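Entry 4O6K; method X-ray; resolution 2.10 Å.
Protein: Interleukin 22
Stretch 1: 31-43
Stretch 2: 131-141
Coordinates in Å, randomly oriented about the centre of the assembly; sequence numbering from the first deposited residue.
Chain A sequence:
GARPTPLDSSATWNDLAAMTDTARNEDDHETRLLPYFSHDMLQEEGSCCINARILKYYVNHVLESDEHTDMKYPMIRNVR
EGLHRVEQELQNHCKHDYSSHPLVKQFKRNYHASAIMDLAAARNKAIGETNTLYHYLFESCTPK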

# COMPACT_ATOMS: atom_id res chain seq x y z
N THR A 31 -0.11 -16.84 -2.51
CA THR A 31 -1.30 -16.04 -2.75
C THR A 31 -1.10 -14.60 -2.27
O THR A 31 -0.21 -14.33 -1.47
N ARG A 32 -1.92 -13.69 -2.78
CA ARG A 32 -1.75 -12.27 -2.47
C ARG A 32 -3.07 -11.55 -2.22
O ARG A 32 -4.12 -11.95 -2.73
N LEU A 33 -3.01 -10.48 -1.43
CA LEU A 33 -4.17 -9.65 -1.15
C LEU A 33 -4.24 -8.46 -2.10
O LEU A 33 -5.32 -8.08 -2.56
N LEU A 34 -3.08 -7.86 -2.38
CA LEU A 34 -3.00 -6.78 -3.36
C LEU A 34 -3.35 -7.29 -4.75
O LEU A 34 -2.90 -8.36 -5.15
N PRO A 35 -4.18 -6.54 -5.48
CA PRO A 35 -4.36 -6.84 -6.90
C PRO A 35 -3.03 -6.75 -7.63
O PRO A 35 -2.24 -5.85 -7.34
N TYR A 36 -2.77 -7.67 -8.55
CA TYR A 36 -1.50 -7.68 -9.26
C TYR A 36 -1.49 -6.68 -10.40
O TYR A 36 -2.36 -6.71 -11.27
N PHE A 37 -0.49 -5.80 -10.40
CA PHE A 37 -0.28 -4.87 -11.49
C PHE A 37 0.95 -5.26 -12.29
O PHE A 37 2.06 -5.26 -11.76
N SER A 38 0.75 -5.61 -13.55
CA SER A 38 1.86 -5.92 -14.44
C SER A 38 2.57 -4.64 -14.86
O SER A 38 2.10 -3.54 -14.58
N HIS A 39 3.72 -4.80 -15.51
CA HIS A 39 4.47 -3.66 -16.03
C HIS A 39 3.62 -2.81 -16.97
O HIS A 39 3.64 -1.59 -16.89
N ASP A 40 2.88 -3.48 -17.84
CA ASP A 40 2.00 -2.80 -18.78
C ASP A 40 0.88 -2.05 -18.06
O ASP A 40 0.55 -0.92 -18.42
N MET A 41 0.30 -2.70 -17.06
CA MET A 41 -0.78 -2.11 -16.28
C MET A 41 -0.34 -0.85 -15.55
O MET A 41 -1.09 0.12 -15.46
N LEU A 42 0.88 -0.87 -15.02
CA LEU A 42 1.43 0.27 -14.30
C LEU A 42 1.63 1.49 -15.20
O LEU A 42 1.68 2.62 -14.73
N GLN A 43 1.75 1.25 -16.51
CA GLN A 43 1.93 2.33 -17.47
C GLN A 43 0.61 3.00 -17.86
O GLN A 43 0.60 4.04 -18.52
N ASN A 131 5.28 -3.11 0.69
CA ASN A 131 6.45 -2.84 -0.14
C ASN A 131 6.10 -2.91 -1.62
O ASN A 131 6.55 -2.09 -2.42
N THR A 132 5.30 -3.91 -1.98
CA THR A 132 4.85 -4.10 -3.36
C THR A 132 3.95 -2.95 -3.83
O THR A 132 4.05 -2.49 -4.97
N LEU A 133 3.08 -2.49 -2.94
CA LEU A 133 2.20 -1.36 -3.23
C LEU A 133 3.01 -0.10 -3.50
O LEU A 133 2.70 0.68 -4.40
N TYR A 134 4.07 0.08 -2.71
CA TYR A 134 4.97 1.22 -2.85
C TYR A 134 5.65 1.20 -4.22
O TYR A 134 5.84 2.23 -4.85
N HIS A 135 5.99 -0.01 -4.67
CA HIS A 135 6.57 -0.23 -5.98
C HIS A 135 5.60 0.15 -7.10
O HIS A 135 5.99 0.75 -8.10
N TYR A 136 4.33 -0.22 -6.93
CA TYR A 136 3.29 0.14 -7.88
C TYR A 136 3.16 1.65 -8.00
O TYR A 136 3.08 2.20 -9.10
N LEU A 137 3.13 2.32 -6.85
CA LEU A 137 3.06 3.77 -6.80
C LEU A 137 4.28 4.41 -7.45
O LEU A 137 4.16 5.34 -8.23
N PHE A 138 5.46 3.89 -7.10
CA PHE A 138 6.72 4.40 -7.65
C PHE A 138 6.70 4.43 -9.18
O PHE A 138 7.07 5.43 -9.78
N GLU A 139 6.26 3.34 -9.79
CA GLU A 139 6.29 3.23 -11.25
C GLU A 139 5.13 3.95 -11.93
O GLU A 139 5.33 4.62 -12.95
N SER A 140 3.93 3.84 -11.37
CA SER A 140 2.75 4.40 -12.01
C SER A 140 2.59 5.91 -11.79
O SER A 140 1.98 6.60 -12.61
N CYS A 141 3.15 6.41 -10.69
CA CYS A 141 3.06 7.83 -10.38
C CYS A 141 4.25 8.66 -10.88
O CYS A 141 4.54 9.69 -10.31

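The strongest polar link between the two stretches is the hydrogen bond from Arg32 NH2 to Tyr136 OH, 2.8 Å long, with the phenolic oxygen near the plane of the guanidinium, where its N-H groups point. Arg32 reaches it with chi1 p, chi2 t and chi3 m. Its own stretch steadies the head group: Arg32 NE donates to Leu34 O at 2.7 Å, nearly straight, and Arg32 NH2 also makes a weak bond to Pro35 O at 3.3 Å. Arginine suits this place because its several donors can serve the loop backbone and the helix side chain together. Tyr136 OH accepts a second, weak hydrogen bond from Phe37 N at 3.3 Å, so the tip of one tyrosine is tied to both a side chain and the backbone of the loop.

Tyr136 owes this reach to its length. Its CA-to-CB bond points sideways, but with chi1 m (-70°) the ring extends to the loop, burying more than 110 Å² of the residue. One face receives Phe37 CB, which lies 3.8 Å from the Tyr136 ring centroid and almost on the ring normal, a CH-pi contact. The Phe37 ring (chi1 m) meets it obliquely, with planes at 53° and Phe37 CD1 3.8 Å from Tyr136 CE2. An aromatic residue with a hydroxyl thus combines an apolar surface with a polar end.

Further toward the start of the helical stretch, Leu34 points inward with chi1 m and chi2 t. Its CD1 packs 3.7 Å from Leu133 CB and 4.0 Å from Thr132 CB, a buried aliphatic group packed against the helix.

At the other end, Leu42 (chi1 m, chi2 t) is a knob in a hole formed by His135, Tyr136, Glu139 and Ser140. Leu42 CD2 lies 3.8 Å from Tyr136 CB, while Leu42 CD1 approaches Glu139 OE1 to 3.5 Å and His135 NE2 to 4.1 Å. The branched end lets leucine touch several walls of this pocket. Ser38 caps the short helical turn leading to Leu42: its OG, with chi1 p, accepts from Met41 N at 3.2 Å.

The backbones come close here, with Leu42 CA and Ser140 CA 4.9 Å apart, and Ser140 CA makes a C-H...O contact with Leu42 O at 3.4 Å. With chi1 p, Ser140 OG turns back to donate to Tyr136 O at 2.7 Å, satisfying the hydroxyl within its own helix. Water 1 bridges the stretches nearby, lying 2.8 Å from Leu42 O and 3.0 Å from Ser140 O.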

# COMPACT_ATOMS: atom_id res chain seq x y z
CB THR A 31 -2.54 -16.63 -2.05
OG1 THR A 31 -2.31 -16.67 -0.64
CG2 THR A 31 -2.80 -18.04 -2.56
CB ARG A 32 -0.98 -11.59 -3.60
CG ARG A 32 -1.61 -11.78 -4.97
CD ARG A 32 -0.74 -11.18 -6.06
NE ARG A 32 -0.67 -9.73 -5.97
CZ ARG A 32 0.36 -9.00 -6.37
NH1 ARG A 32 1.43 -9.59 -6.89
NH2 ARG A 32 0.33 -7.68 -6.25
CB LEU A 33 -4.15 -9.18 0.31
CG LEU A 33 -4.23 -10.30 1.35
CD1 LEU A 33 -4.15 -9.73 2.76
CD2 LEU A 33 -5.50 -11.12 1.17
CB LEU A 34 -1.60 -6.17 -3.40
CG LEU A 34 -1.16 -5.10 -2.41
CD1 LEU A 34 0.26 -4.68 -2.73
CD2 LEU A 34 -2.09 -3.90 -2.46
CB PRO A 35 -5.33 -5.76 -7.38
CG PRO A 35 -6.05 -5.32 -6.14
CD PRO A 35 -5.06 -5.45 -5.02
CB TYR A 36 -1.20 -9.09 -9.78
CG TYR A 36 -0.02 -9.15 -10.73
CD1 TYR A 36 1.28 -9.01 -10.27
CD2 TYR A 36 -0.22 -9.35 -12.09
CE1 TYR A 36 2.36 -9.07 -11.14
CE2 TYR A 36 0.85 -9.40 -12.97
CZ TYR A 36 2.13 -9.26 -12.49
OH TYR A 36 3.20 -9.32 -13.36
CB PHE A 37 -0.13 -3.44 -10.97
CG PHE A 37 -1.43 -2.75 -10.66
CD1 PHE A 37 -2.15 -3.07 -9.52
CD2 PHE A 37 -1.94 -1.78 -11.52
CE1 PHE A 37 -3.35 -2.43 -9.24
CE2 PHE A 37 -3.13 -1.15 -11.24
CZ PHE A 37 -3.84 -1.47 -10.10
CB SER A 38 1.37 -6.68 -15.67
OG SER A 38 0.58 -5.85 -16.50
CB HIS A 39 5.74 -4.13 -16.75
CG HIS A 39 6.45 -3.04 -17.49
ND1 HIS A 39 7.40 -2.24 -16.89
CD2 HIS A 39 6.35 -2.62 -18.77
CE1 HIS A 39 7.86 -1.37 -17.78
NE2 HIS A 39 7.23 -1.58 -18.92
CB ASP A 40 1.40 -3.80 -19.78
CG ASP A 40 2.40 -4.23 -20.84
OD1 ASP A 40 3.50 -3.68 -20.94
OD2 ASP A 40 2.02 -5.23 -21.63
CB MET A 41 -1.33 -3.13 -15.28
CG MET A 41 -2.77 -3.54 -15.53
SD MET A 41 -3.40 -4.69 -14.29
CE MET A 41 -2.35 -6.11 -14.58
CB LEU A 42 2.75 -0.11 -13.62
CG LEU A 42 2.62 -1.06 -12.43
CD1 LEU A 42 3.98 -1.55 -11.97
CD2 LEU A 42 1.86 -0.39 -11.29
CB GLN A 43 2.63 1.82 -18.73
CG GLN A 43 4.04 1.28 -18.48
CD GLN A 43 4.90 2.25 -17.69
OE1 GLN A 43 4.95 3.44 -18.01
NE2 GLN A 43 5.57 1.75 -16.66
CB ASN A 131 7.58 -3.82 0.20
CG ASN A 131 8.92 -3.40 -0.37
OD1 ASN A 131 9.93 -4.06 -0.15
ND2 ASN A 131 8.95 -2.28 -1.08
CB THR A 132 4.10 -5.44 -3.53
OG1 THR A 132 4.98 -6.52 -3.20
CG2 THR A 132 3.60 -5.61 -4.95
CB LEU A 133 1.22 -1.13 -2.07
CG LEU A 133 0.23 0.03 -2.20
CD1 LEU A 133 -0.60 -0.09 -3.47
CD2 LEU A 133 -0.67 0.08 -0.97
CB TYR A 134 6.03 1.18 -1.75
CG TYR A 134 6.52 2.53 -1.29
CD1 TYR A 134 5.66 3.43 -0.67
CD2 TYR A 134 7.85 2.91 -1.46
CE1 TYR A 134 6.11 4.66 -0.24
CE2 TYR A 134 8.31 4.14 -1.03
CZ TYR A 134 7.43 5.01 -0.42
OH TYR A 134 7.87 6.24 0.02
CB HIS A 135 7.00 -1.69 -6.11
CG HIS A 135 6.99 -2.22 -7.51
ND1 HIS A 135 7.69 -1.63 -8.54
CD2 HIS A 135 6.35 -3.28 -8.05
CE1 HIS A 135 7.49 -2.31 -9.65
NE2 HIS A 135 6.67 -3.32 -9.39
CB TYR A 136 1.95 -0.48 -7.47
CG TYR A 136 1.90 -1.99 -7.63
CD1 TYR A 136 2.92 -2.68 -8.26
CD2 TYR A 136 0.82 -2.71 -7.14
CE1 TYR A 136 2.88 -4.05 -8.40
CE2 TYR A 136 0.76 -4.09 -7.28
CZ TYR A 136 1.80 -4.75 -7.91
OH TYR A 136 1.74 -6.12 -8.05
CB LEU A 137 2.93 4.24 -5.35
CG LEU A 137 1.61 3.86 -4.66
CD1 LEU A 137 1.71 4.04 -3.16
CD2 LEU A 137 0.47 4.67 -5.24
CB PHE A 138 7.89 3.54 -7.16
CG PHE A 138 9.25 4.08 -7.54
CD1 PHE A 138 9.81 3.79 -8.77
CD2 PHE A 138 9.96 4.86 -6.65
CE1 PHE A 138 11.05 4.28 -9.11
CE2 PHE A 138 11.21 5.36 -6.99
CZ PHE A 138 11.75 5.06 -8.22
CB GLU A 139 6.31 1.76 -11.66
CG GLU A 139 7.53 1.01 -11.15
CD GLU A 139 7.92 -0.16 -12.02
OE1 GLU A 139 7.17 -0.48 -12.96
OE2 GLU A 139 8.99 -0.76 -11.76
CB SER A 140 1.49 3.68 -11.52
OG SER A 140 1.26 3.93 -10.14
CB CYS A 141 2.90 8.06 -8.87
SG CYS A 141 1.50 7.19 -8.15
O HOH W 1 1.41 5.34 -15.24